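Ribonucleoside-diphosphate reductase (Pseudomonas aeruginosa, PDB 5IM3) probably reduces ribonucleoside diphosphates to the deoxyribonucleotide precursors of DNA, with thioredoxin as reductant, and binds dATP as an allosteric enzyme with two ATP cones. Local coordinates at residues E463-R468 with K545-K550; M554-G559 with L906-A911. All blocks are in the same frame, centred on the assembly; numbering follows the deposited sequence.

Both contacts lie in the catalytic part of the chain, far along from the N-terminal ATP cones, and both use helix 544-558. Coming from the N terminus, the chain passes helix 461-465, runs through strands 482-487, 500-504 and 539-543 with helices 489-496 and 517-532 among them, and returns in residues 545-550 to close interaction 1 over 76 intervening residues. A turn further down the same helix, residues 554-559 meet strand 906-909, which closes interaction 2 after 346 more residues. The two loops follow in series, neither nested nor crossed, centres about 14 Å apart. They also touch: L465 O lies 3.2 Å from M554 CG. The helix thus joins the 461-465 region to the last modelled strand.

Interaction 1. Residues E463-R468 with K545-K550; sequences EFLELR and KDLWRK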
# COMPACT_ATOMS: atom_id res chain seq x y z
N GLU A 463 -26.74 6.74 3.75
CA GLU A 463 -26.80 6.68 2.30
C GLU A 463 -26.59 8.07 1.69
O GLU A 463 -25.96 8.20 0.63
CB GLU A 463 -28.13 6.09 1.84
CG GLU A 463 -28.23 5.79 0.35
CD GLU A 463 -29.60 5.26 -0.05
OE1 GLU A 463 -30.54 5.32 0.78
OE2 GLU A 463 -29.76 4.80 -1.21
N PHE A 464 -27.09 9.12 2.35
CA PHE A 464 -26.97 10.48 1.84
C PHE A 464 -25.52 10.90 1.69
O PHE A 464 -25.14 11.53 0.70
CB PHE A 464 -27.72 11.44 2.77
CG PHE A 464 -27.83 12.85 2.26
CD1 PHE A 464 -28.79 13.19 1.32
CD2 PHE A 464 -27.01 13.85 2.77
CE1 PHE A 464 -28.91 14.50 0.87
CE2 PHE A 464 -27.13 15.16 2.32
CZ PHE A 464 -28.08 15.48 1.37
N LEU A 465 -24.68 10.57 2.68
CA LEU A 465 -23.29 11.00 2.65
C LEU A 465 -22.52 10.43 1.46
O LEU A 465 -21.49 10.99 1.09
CB LEU A 465 -22.58 10.59 3.95
CG LEU A 465 -23.20 11.06 5.26
CD1 LEU A 465 -22.36 10.58 6.44
CD2 LEU A 465 -23.35 12.56 5.31
N GLU A 466 -23.00 9.34 0.86
CA GLU A 466 -22.25 8.64 -0.17
C GLU A 466 -22.77 8.90 -1.57
O GLU A 466 -22.28 8.30 -2.52
CB GLU A 466 -22.27 7.13 0.10
CG GLU A 466 -21.76 6.74 1.47
CD GLU A 466 -21.34 5.29 1.54
OE1 GLU A 466 -20.64 4.91 2.50
OE2 GLU A 466 -21.68 4.52 0.61
N LEU A 467 -23.74 9.81 -1.72
CA LEU A 467 -24.38 10.02 -3.01
C LEU A 467 -23.40 10.47 -4.10
O LEU A 467 -23.71 10.30 -5.28
CB LEU A 467 -25.50 11.05 -2.87
CG LEU A 467 -26.78 10.58 -2.18
CD1 LEU A 467 -27.72 11.74 -1.92
CD2 LEU A 467 -27.48 9.51 -3.01
N ARG A 468 -22.25 11.03 -3.74
CA ARG A 468 -21.32 11.57 -4.73
C ARG A 468 -20.05 10.74 -4.88
O ARG A 468 -19.07 11.21 -5.46
CB ARG A 468 -20.97 13.02 -4.38
CG ARG A 468 -22.17 13.97 -4.46
CD ARG A 468 -22.68 14.13 -5.89
NE ARG A 468 -21.66 14.69 -6.77
CZ ARG A 468 -21.56 15.97 -7.11
NH1 ARG A 468 -22.43 16.86 -6.67
NH2 ARG A 468 -20.58 16.36 -7.92
N LYS A 545 -19.07 10.52 16.99
CA LYS A 545 -17.74 10.64 16.40
C LYS A 545 -17.63 9.81 15.12
O LYS A 545 -16.95 10.22 14.17
CB LYS A 545 -16.68 10.22 17.40
CG LYS A 545 -16.01 11.37 18.14
CD LYS A 545 -15.12 10.86 19.27
CE LYS A 545 -14.18 11.94 19.79
NZ LYS A 545 -13.02 12.14 18.88
N ASP A 546 -18.27 8.65 15.09
CA ASP A 546 -18.18 7.78 13.91
C ASP A 546 -18.90 8.39 12.72
O ASP A 546 -18.40 8.33 11.59
CB ASP A 546 -18.74 6.40 14.23
CG ASP A 546 -17.90 5.64 15.25
OD1 ASP A 546 -16.74 6.04 15.49
OD2 ASP A 546 -18.40 4.65 15.81
N LEU A 547 -20.08 8.97 12.94
CA LEU A 547 -20.80 9.61 11.85
C LEU A 547 -20.08 10.89 11.42
O LEU A 547 -19.99 11.18 10.22
CB LEU A 547 -22.24 9.91 12.27
CG LEU A 547 -23.16 10.47 11.20
CD1 LEU A 547 -23.29 9.51 10.03
CD2 LEU A 547 -24.53 10.79 11.79
N TRP A 548 -19.56 11.64 12.39
CA TRP A 548 -18.77 12.83 12.08
C TRP A 548 -17.58 12.47 11.20
O TRP A 548 -17.31 13.14 10.19
CB TRP A 548 -18.32 13.48 13.39
CG TRP A 548 -17.40 14.65 13.27
CD1 TRP A 548 -16.11 14.72 13.70
CD2 TRP A 548 -17.71 15.93 12.71
NE1 TRP A 548 -15.59 15.97 13.44
CE2 TRP A 548 -16.55 16.73 12.83
CE3 TRP A 548 -18.85 16.49 12.12
CZ2 TRP A 548 -16.50 18.05 12.37
CZ3 TRP A 548 -18.79 17.80 11.66
CH2 TRP A 548 -17.63 18.56 11.80
N ARG A 549 -16.85 11.40 11.56
CA ARG A 549 -15.72 10.97 10.75
C ARG A 549 -16.15 10.60 9.34
O ARG A 549 -15.46 10.94 8.36
CB ARG A 549 -15.03 9.78 11.43
CG ARG A 549 -13.92 9.13 10.60
CD ARG A 549 -13.26 7.97 11.33
NE ARG A 549 -12.43 8.42 12.45
CZ ARG A 549 -11.56 7.65 13.10
NH1 ARG A 549 -11.40 6.38 12.75
NH2 ARG A 549 -10.85 8.14 14.11
N LYS A 550 -17.28 9.91 9.20
CA LYS A 550 -17.79 9.57 7.87
C LYS A 550 -18.14 10.83 7.09
O LYS A 550 -17.88 10.91 5.88
CB LYS A 550 -19.01 8.66 8.01
CG LYS A 550 -19.60 8.19 6.68
CD LYS A 550 -18.65 7.26 5.96
CE LYS A 550 -19.32 6.62 4.75
NZ LYS A 550 -18.39 5.73 4.01
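L465 and E466, where helix 461-465 runs into the following loop, meet L547 and K550 on helix 544-558, within the ten-stranded alpha-beta barrel domain. The contact has an apolar half and a charged half. In the apolar half a single methyl does the touching: L465 CD1 lies 3.7 Å from K550 CG and 3.9 Å from L547 CD1, so the lysine's aliphatic stem and the CD1 methyl of L547 share one neighbour. K550 leaves its helix with CG anti to the backbone N (chi1 -178°), then bends at chi2 (67°) and runs straight on, which carries its ammonium past L465 to the glutamate. There the two side chains cross at about a right angle. E466 is extended beyond CG and ends in the salt bridge, while K469 makes a long, weak ion pair with the same carboxylate oxygen. Further out, L465 packs on N485 of strand 482-487 and on P561, and L547 on F491 of helix 489-496; L465 and L547 are buried among these neighbours, whereas E466 and K550 remain partly exposed. K550 NZ donates to E466 OE1 at 2.8 Å, arriving on the anti side of that oxygen and 27° out of the carboxylate plane.

Interaction 2. Residues M554-G559 with L906-A911; sequences MLFETG and LRALAA
A beta-alpha-beta crossover, in which helix 885-897 joins the parallel strands 878-881 and 906-909, lies against the last turns of helix 544-558: its second strand, the last one modelled, packs L906 and A908 on L555 and F556. The short axes pass 8.4 Å apart at 74°, so the strand traverses helix 544-558 rather than following it. L906 has the largest share of the contact. Its CD2 methyl sits 3.7 Å from L555 CG, and its CB also faces the L555 branches, the two leucines meeting obliquely; the same methyl comes within 4.0 Å of F556 CA. Two residues along the strand, A908 turns its methyl to the phenylalanine: A908 CB is 3.7 Å from F556 CD1 and lies in the plane of the ring, at its edge. A chi1 of 168° sets the F556 ring trans to the main-chain nitrogen and swings it out from the helix toward the strand. From helix 885-897, Y892 touches both leucines, and L888 touches L906 and F556. Near the end of helix 544-558, M554 O accepts from T558 N and from T558 OG1, the latter at 2.8 Å and from above the carbonyl plane. A water spans the segments, donating to G559 O and accepting from L906 N, 2.9 Å from each. No hydrogen bond joins the segments directly; the side chains meet by apolar contact, with L555 and L906 buried and the F556-A908 edge nearer solvent, while this water links the two backbones and satisfies a polar group on each.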
# COMPACT_ATOMS: atom_id res chain seq x y z
N MET A 554 -16.19 11.77 3.51
CA MET A 554 -16.91 11.97 2.26
C MET A 554 -16.68 13.38 1.71
O MET A 554 -16.49 13.55 0.50
CB MET A 554 -18.41 11.73 2.46
CG MET A 554 -18.79 10.27 2.64
SD MET A 554 -18.35 9.24 1.22
CE MET A 554 -16.80 8.53 1.79
N LEU A 555 -16.69 14.39 2.58
CA LEU A 555 -16.34 15.73 2.14
C LEU A 555 -14.94 15.76 1.52
O LEU A 555 -14.71 16.44 0.52
CB LEU A 555 -16.43 16.71 3.32
CG LEU A 555 -16.10 18.18 3.04
CD1 LEU A 555 -17.11 18.79 2.09
CD2 LEU A 555 -16.05 18.97 4.34
N PHE A 556 -14.01 14.99 2.09
CA PHE A 556 -12.65 14.95 1.55
C PHE A 556 -12.59 14.17 0.24
O PHE A 556 -11.95 14.60 -0.72
CB PHE A 556 -11.69 14.35 2.57
CG PHE A 556 -10.33 14.01 2.01
CD1 PHE A 556 -9.44 15.01 1.66
CD2 PHE A 556 -9.95 12.69 1.84
CE1 PHE A 556 -8.19 14.71 1.14
CE2 PHE A 556 -8.70 12.38 1.32
CZ PHE A 556 -7.82 13.39 0.98
N GLU A 557 -13.25 13.01 0.20
CA GLU A 557 -13.14 12.12 -0.96
C GLU A 557 -14.01 12.57 -2.12
O GLU A 557 -13.61 12.43 -3.28
CB GLU A 557 -13.51 10.69 -0.56
CG GLU A 557 -12.54 10.04 0.41
CD GLU A 557 -12.91 8.61 0.72
OE1 GLU A 557 -13.62 7.98 -0.10
OE2 GLU A 557 -12.50 8.11 1.79
N THR A 558 -15.21 13.09 -1.84
CA THR A 558 -16.16 13.44 -2.89
C THR A 558 -16.47 14.93 -2.97
O THR A 558 -17.08 15.36 -3.96
CB THR A 558 -17.48 12.67 -2.70
OG1 THR A 558 -18.22 13.26 -1.63
CG2 THR A 558 -17.21 11.21 -2.38
N GLY A 559 -16.08 15.72 -1.97
CA GLY A 559 -16.46 17.12 -1.92
C GLY A 559 -17.84 17.38 -1.35
O GLY A 559 -18.26 18.55 -1.28
N LEU A 906 -14.78 22.25 0.12
CA LEU A 906 -13.49 21.91 0.69
C LEU A 906 -12.51 21.70 -0.45
O LEU A 906 -12.76 20.88 -1.35
CB LEU A 906 -13.57 20.67 1.57
CG LEU A 906 -12.23 20.10 2.03
CD1 LEU A 906 -11.51 21.07 2.96
CD2 LEU A 906 -12.42 18.76 2.71
N ARG A 907 -11.42 22.46 -0.44
CA ARG A 907 -10.31 22.26 -1.37
C ARG A 907 -9.16 21.66 -0.57
O ARG A 907 -8.58 22.32 0.29
CB ARG A 907 -9.91 23.58 -2.03
CG ARG A 907 -11.04 24.25 -2.80
CD ARG A 907 -11.26 23.58 -4.15
NE ARG A 907 -12.29 24.27 -4.93
CZ ARG A 907 -13.54 23.85 -5.09
NH1 ARG A 907 -13.95 22.72 -4.53
NH2 ARG A 907 -14.38 24.57 -5.82
N ALA A 908 -8.84 20.40 -0.85
CA ALA A 908 -7.89 19.64 -0.06
C ALA A 908 -6.76 19.11 -0.93
O ALA A 908 -6.98 18.63 -2.04
CB ALA A 908 -8.59 18.47 0.65
N LEU A 909 -5.54 19.21 -0.40
CA LEU A 909 -4.35 18.65 -1.04
C LEU A 909 -3.67 17.71 -0.06
O LEU A 909 -3.38 18.09 1.08
CB LEU A 909 -3.36 19.75 -1.46
CG LEU A 909 -3.79 20.71 -2.57
CD1 LEU A 909 -2.67 21.69 -2.86
CD2 LEU A 909 -4.19 19.95 -3.83
N ALA A 910 -3.41 16.48 -0.50
CA ALA A 910 -2.71 15.49 0.31
C ALA A 910 -1.21 15.45 0.02
O ALA A 910 -0.53 14.55 0.51
CB ALA A 910 -3.32 14.11 0.10
N ALA A 911 -0.69 16.42 -0.74
CA ALA A 911 0.73 16.43 -1.07
C ALA A 911 1.57 16.89 0.11
O ALA A 911 2.63 16.32 0.38
CB ALA A 911 0.98 17.32 -2.29
O HOH W 1 -16.00 20.34 -1.62